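Local coordinates for protein probable transcriptional regulator (PDB 2NNN) that probably acts as a DNA-binding transcriptional regulator of the MarR family, built as a dimer with a winged helix-turn-helix in each subunit, at residues W41-V45 with E105-L110. Residues are numbered along the deposited sequence; the frame is centred on the assembly and turned at random.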
# COMPACT_ATOMS: atom_id res chain seq x y z
N TRP A 41 -3.55 -13.99 -3.72
CA TRP A 41 -3.27 -15.01 -2.70
C TRP A 41 -4.25 -14.90 -1.54
O TRP A 41 -4.75 -15.91 -1.05
CB TRP A 41 -1.82 -14.88 -2.19
CG TRP A 41 -1.47 -15.83 -1.05
CD1 TRP A 41 -1.25 -15.48 0.27
CD2 TRP A 41 -1.27 -17.26 -1.12
NE1 TRP A 41 -0.94 -16.61 1.01
CE2 TRP A 41 -0.94 -17.71 0.18
CE3 TRP A 41 -1.33 -18.21 -2.16
CZ2 TRP A 41 -0.71 -19.06 0.48
CZ3 TRP A 41 -1.09 -19.55 -1.86
CH2 TRP A 41 -0.78 -19.96 -0.56
N ALA A 42 -4.50 -13.66 -1.10
CA ALA A 42 -5.44 -13.37 -0.01
C ALA A 42 -6.84 -13.90 -0.31
O ALA A 42 -7.46 -14.54 0.55
CB ALA A 42 -5.50 -11.86 0.25
N ALA A 43 -7.34 -13.62 -1.51
CA ALA A 43 -8.63 -14.15 -1.97
C ALA A 43 -8.62 -15.66 -2.03
O ALA A 43 -9.59 -16.29 -1.66
CB ALA A 43 -9.00 -13.59 -3.32
N LEU A 44 -7.52 -16.25 -2.49
CA LEU A 44 -7.39 -17.72 -2.55
C LEU A 44 -7.44 -18.32 -1.13
O LEU A 44 -8.21 -19.25 -0.87
CB LEU A 44 -6.07 -18.12 -3.21
CG LEU A 44 -5.93 -19.57 -3.65
CD1 LEU A 44 -6.53 -19.76 -5.06
CD2 LEU A 44 -4.47 -20.01 -3.63
N VAL A 45 -6.61 -17.78 -0.24
CA VAL A 45 -6.61 -18.17 1.16
C VAL A 45 -8.02 -18.05 1.76
O VAL A 45 -8.52 -19.02 2.32
CB VAL A 45 -5.55 -17.38 1.98
CG1 VAL A 45 -5.64 -17.70 3.46
CG2 VAL A 45 -4.15 -17.69 1.45
N GLU A 105 -3.06 -25.45 -5.17
CA GLU A 105 -2.26 -24.22 -5.25
C GLU A 105 -2.05 -23.60 -3.87
O GLU A 105 -0.94 -23.21 -3.52
CB GLU A 105 -3.00 -23.21 -6.11
CG GLU A 105 -2.30 -21.89 -6.31
CD GLU A 105 -1.46 -21.87 -7.57
OE1 GLU A 105 -1.27 -22.93 -8.20
OE2 GLU A 105 -0.99 -20.78 -7.93
N LEU A 106 -3.14 -23.51 -3.11
CA LEU A 106 -3.12 -23.03 -1.73
C LEU A 106 -2.13 -23.83 -0.89
O LEU A 106 -1.21 -23.26 -0.31
CB LEU A 106 -4.53 -23.07 -1.13
CG LEU A 106 -4.79 -22.54 0.29
CD1 LEU A 106 -4.22 -21.11 0.45
CD2 LEU A 106 -6.30 -22.58 0.65
N GLU A 107 -2.30 -25.16 -0.84
CA GLU A 107 -1.39 -26.04 -0.09
C GLU A 107 0.07 -25.96 -0.54
O GLU A 107 0.98 -26.00 0.28
CB GLU A 107 -1.87 -27.50 -0.13
CG GLU A 107 -3.37 -27.70 0.17
CD GLU A 107 -3.83 -27.00 1.46
OE1 GLU A 107 -3.15 -27.13 2.51
OE2 GLU A 107 -4.89 -26.34 1.41
N ALA A 108 0.28 -25.84 -1.85
CA ALA A 108 1.62 -25.76 -2.44
C ALA A 108 2.26 -24.41 -2.14
O ALA A 108 3.48 -24.28 -2.18
CB ALA A 108 1.57 -26.01 -3.94
N GLY A 109 1.43 -23.40 -1.82
CA GLY A 109 1.89 -22.06 -1.52
C GLY A 109 2.11 -21.73 -0.06
O GLY A 109 2.73 -20.72 0.24
N LEU A 110 1.63 -22.57 0.85
CA LEU A 110 1.69 -22.27 2.29
C LEU A 110 3.11 -22.01 2.81
O LEU A 110 3.35 -20.99 3.45
CB LEU A 110 1.00 -23.36 3.16
CG LEU A 110 -0.53 -23.61 3.13
CD1 LEU A 110 -0.89 -24.59 4.22
CD2 LEU A 110 -1.38 -22.34 3.29
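The carbonyl oxygen of L106 receives the backbone N-H of G109 at 3.0 Å (G109 N to L106 O), and the rim of the W41 indole also meets it, W41 CH2 lying 3.3 Å from L106 O with the oxygen near the ring plane. The ring gets there because its CG is anti to the backbone N (chi1 175°), which carries the six-membered end out of helix 38-50 and toward the backbone of helix 100-121. W41 CH2 comes to 3.4 Å from G109 C; with no side chain at G109, the indole can come right up against the main chain. V45 CG2 lies over one indole face near its rim, and L106 CD1 makes an off-centre CH-pi contact, 4.2 Å from the centroid of the W41 six-membered ring. These two methyls also touch, V45 CG2 to L106 CD1 at 3.6 Å. L44 CD2 packs against E105 CG at 3.9 Å; L98 of strand 93-98 touches L44 and L106. L9 of the second subunit packs on V45. Helix 38-50, packed on helix 66-78 through A43, probably belongs to the winged helix-turn-helix of this MarR-type subunit. No hydrogen bond spans the two segments, so apolar packing and indole-to-backbone contact tie it to the long helix 100-121.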